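PDB 4K7C: aminopeptidase C from Lactobacillus rhamnosus, which probably cleaves amino acids from the N-terminal end of peptides, as a cysteine aminopeptidase of the papain-like clan. Local coordinates for residues S319-S324 against G330-N335. Numbering follows the deposited sequence.
Sequences SDVGQS and GILDTN
A short antiparallel hairpin, strand 325-326 against 331-332, is closed at its open end by Ser324, which meets the backbone of Asp333 with both its carbonyl and its hydroxyl. Asp333 N donates to Ser324 O at 3.2 Å, approaching nearly in line with the carbonyl bond (C=O...N 175°). The serine hydroxyl adds a second bond, from Ser324 OG to Asp333 O at 2.7 Å. Here the donor stands 38° out of the carbonyl plane, so the approach is from above rather than along a lone pair. The first torsion of Ser324 places the hydroxyl: with OG anti to the serine's own N (chi1 -176°), it lies beside the carbonyl carbon, on the same side as the backbone O that Asp333 N meets. A water donates to Ser324 OG and Thr334 O, extending the link by one residue. Without the hydroxyl, as with an alanine here, Asp333 O would probably lose its donor from Ser324 and the water one of its two acceptors.

Asp333 turns its side chain the other way, where OD1 takes Asn335 N at 3.1 Å in an Asx turn. The N-H...OD1 bond is nearly straight, yet it meets OD1 from above the carboxylate plane. Ser44 and Ser400 also bond this carboxylate, tying the turn to helix 42-47 and the end of strand 396-400. Further back, Val321 CG2 touches Leu332 CD2 at 4.2 Å, and both side chains also pack on Met366 of strand 364-374. Val321 sits in a type I turn, Asp320 to Gln323, marked by Gln323 N to Asp320 O at 3.1 Å. Gly330 and Ile331 both face Asp326, giving the geometry of a G1 bulge in a beta hairpin.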
ATOM      1  N   SER A 319     -12.974 -16.617 -28.433  1.00 17.82           N
ATOM      2  CA  SER A 319     -12.082 -17.702 -27.978  1.00 18.61           C
ATOM      3  C   SER A 319     -12.389 -18.116 -26.526  1.00 18.34           C
ATOM      4  O   SER A 319     -13.156 -17.456 -25.788  1.00 17.66           O
ATOM      5  CB  SER A 319     -10.599 -17.296 -28.085  1.00 19.09           C
ATOM      6  OG  SER A 319     -10.249 -16.248 -27.209  1.00 18.21           O
ATOM      7  N   ASP A 320     -11.745 -19.196 -26.096  1.00 18.86           N
ATOM      8  CA  ASP A 320     -11.827 -19.596 -24.673  1.00 16.94           C
ATOM      9  C   ASP A 320     -10.541 -19.138 -24.021  1.00 18.20           C
ATOM     10  O   ASP A 320      -9.578 -19.882 -23.950  1.00 19.30           O
ATOM     11  CB  ASP A 320     -12.006 -21.102 -24.590  1.00 18.56           C
ATOM     12  CG  ASP A 320     -12.313 -21.622 -23.226  1.00 16.78           C
ATOM     13  OD1 ASP A 320     -12.176 -20.901 -22.247  1.00 19.62           O
ATOM     14  OD2 ASP A 320     -12.736 -22.822 -23.129  1.00 17.11           O
ATOM     15  N   VAL A 321     -10.529 -17.896 -23.506  1.00 16.78           N
ATOM     16  CA  VAL A 321      -9.298 -17.260 -23.117  1.00 18.57           C
ATOM     17  C   VAL A 321      -8.684 -17.902 -21.861  1.00 20.74           C
ATOM     18  O   VAL A 321      -7.486 -17.809 -21.691  1.00 20.10           O
ATOM     19  CB  VAL A 321      -9.553 -15.769 -22.860  1.00 21.25           C
ATOM     20  CG1 VAL A 321     -10.353 -15.526 -21.553  1.00 24.88           C
ATOM     21  CG2 VAL A 321      -8.276 -14.979 -22.927  1.00 21.86           C
ATOM     22  N   GLY A 322      -9.518 -18.558 -21.058  1.00 19.45           N
ATOM     23  CA  GLY A 322      -9.072 -19.269 -19.837  1.00 21.62           C
ATOM     24  C   GLY A 322      -8.320 -20.545 -20.082  1.00 20.01           C
ATOM     25  O   GLY A 322      -7.694 -21.022 -19.192  1.00 17.53           O
ATOM     26  N   GLN A 323      -8.348 -21.045 -21.313  1.00 17.29           N
ATOM     27  CA  GLN A 323      -7.563 -22.253 -21.690  1.00 17.35           C
ATOM     28  C   GLN A 323      -6.116 -21.905 -21.928  1.00 16.42           C
ATOM     29  O   GLN A 323      -5.808 -20.968 -22.689  1.00 16.52           O
ATOM     30  CB  GLN A 323      -8.118 -22.858 -22.942  1.00 16.25           C
ATOM     31  CG  GLN A 323      -9.519 -23.396 -22.762  1.00 17.57           C
ATOM     32  CD  GLN A 323      -9.607 -24.731 -21.985  1.00 21.26           C
ATOM     33  OE1 GLN A 323      -8.601 -25.408 -21.735  1.00 22.56           O
ATOM     34  NE2 GLN A 323     -10.804 -25.121 -21.665  1.00 19.60           N
ATOM     35  N   SER A 324      -5.207 -22.653 -21.279  1.00 16.33           N
ATOM     36  CA  SER A 324      -3.770 -22.680 -21.659  1.00 18.67           C
ATOM     37  C   SER A 324      -3.232 -21.266 -21.881  1.00 17.66           C
ATOM     38  O   SER A 324      -2.634 -20.883 -22.880  1.00 18.98           O
ATOM     39  CB  SER A 324      -3.563 -23.695 -22.814  1.00 21.56           C
ATOM     40  OG  SER A 324      -2.225 -23.832 -23.149  1.00 27.58           O
ATOM     41  N   GLY A 330      -0.074 -12.200 -20.613  1.00 16.69           N
ATOM     42  CA  GLY A 330      -0.802 -12.202 -21.915  1.00 15.14           C
ATOM     43  C   GLY A 330      -0.317 -13.144 -22.971  1.00 17.53           C
ATOM     44  O   GLY A 330      -0.339 -12.816 -24.122  1.00 17.60           O
ATOM     45  N   ILE A 331       0.010 -14.356 -22.546  1.00 16.08           N
ATOM     46  CA  ILE A 331       0.462 -15.361 -23.459  1.00 17.58           C
ATOM     47  C   ILE A 331      -0.603 -16.465 -23.528  1.00 17.08           C
ATOM     48  O   ILE A 331      -0.990 -17.074 -22.483  1.00 17.99           O
ATOM     49  CB  ILE A 331       1.802 -15.960 -22.945  1.00 17.52           C
ATOM     50  CG1 ILE A 331       2.916 -14.940 -22.919  1.00 18.94           C
ATOM     51  CG2 ILE A 331       2.199 -17.135 -23.846  1.00 18.06           C
ATOM     52  CD1 ILE A 331       4.186 -15.350 -22.212  1.00 19.49           C
ATOM     53  N   LEU A 332      -1.076 -16.712 -24.756  1.00 15.53           N
ATOM     54  CA  LEU A 332      -2.055 -17.714 -25.035  1.00 17.87           C
ATOM     55  C   LEU A 332      -1.309 -18.752 -25.905  1.00 16.79           C
ATOM     56  O   LEU A 332      -1.099 -18.530 -27.096  1.00 15.45           O
ATOM     57  CB  LEU A 332      -3.220 -17.088 -25.812  1.00 18.16           C
ATOM     58  CG  LEU A 332      -3.889 -15.814 -25.289  1.00 21.21           C
ATOM     59  CD1 LEU A 332      -5.095 -15.292 -26.094  1.00 20.07           C
ATOM     60  CD2 LEU A 332      -4.310 -16.020 -23.869  1.00 23.51           C
ATOM     61  N   ASP A 333      -0.867 -19.852 -25.326  1.00 17.55           N
ATOM     62  CA  ASP A 333      -0.010 -20.773 -26.030  1.00 16.81           C
ATOM     63  C   ASP A 333      -0.268 -22.128 -25.359  1.00 18.81           C
ATOM     64  O   ASP A 333      -0.252 -22.266 -24.114  1.00 18.94           O
ATOM     65  CB  ASP A 333       1.507 -20.362 -25.984  1.00 17.14           C
ATOM     66  CG  ASP A 333       2.430 -21.280 -26.794  1.00 17.30           C
ATOM     67  OD1 ASP A 333       1.927 -22.233 -27.512  1.00 17.49           O
ATOM     68  OD2 ASP A 333       3.677 -21.052 -26.651  1.00 18.84           O
ATOM     69  N   THR A 334      -0.553 -23.130 -26.208  1.00 18.08           N
ATOM     70  CA  THR A 334      -0.646 -24.516 -25.771  1.00 16.70           C
ATOM     71  C   THR A 334       0.625 -24.962 -24.998  1.00 16.72           C
ATOM     72  O   THR A 334       0.533 -25.868 -24.215  1.00 19.86           O
ATOM     73  CB  THR A 334      -0.862 -25.451 -26.950  1.00 17.83           C
ATOM     74  OG1 THR A 334       0.150 -25.215 -27.906  1.00 20.73           O
ATOM     75  CG2 THR A 334      -2.204 -25.254 -27.559  1.00 21.70           C
ATOM     76  N   ASN A 335       1.767 -24.305 -25.217  1.00 16.48           N
ATOM     77  CA  ASN A 335       3.020 -24.636 -24.522  1.00 16.49           C
ATOM     78  C   ASN A 335       3.298 -23.816 -23.243  1.00 16.61           C
ATOM     79  O   ASN A 335       4.336 -24.102 -22.578  1.00 17.09           O
ATOM     80  CB  ASN A 335       4.276 -24.560 -25.473  1.00 15.82           C
ATOM     81  CG  ASN A 335       4.192 -25.544 -26.628  1.00 18.02           C
ATOM     82  OD1 ASN A 335       4.603 -25.222 -27.831  1.00 22.40           O
ATOM     83  ND2 ASN A 335       3.708 -26.710 -26.343  1.00 15.61           N
TER
HETATM   84  O   HOH W   1      -0.635 -25.189 -21.598  1.00 22.73           O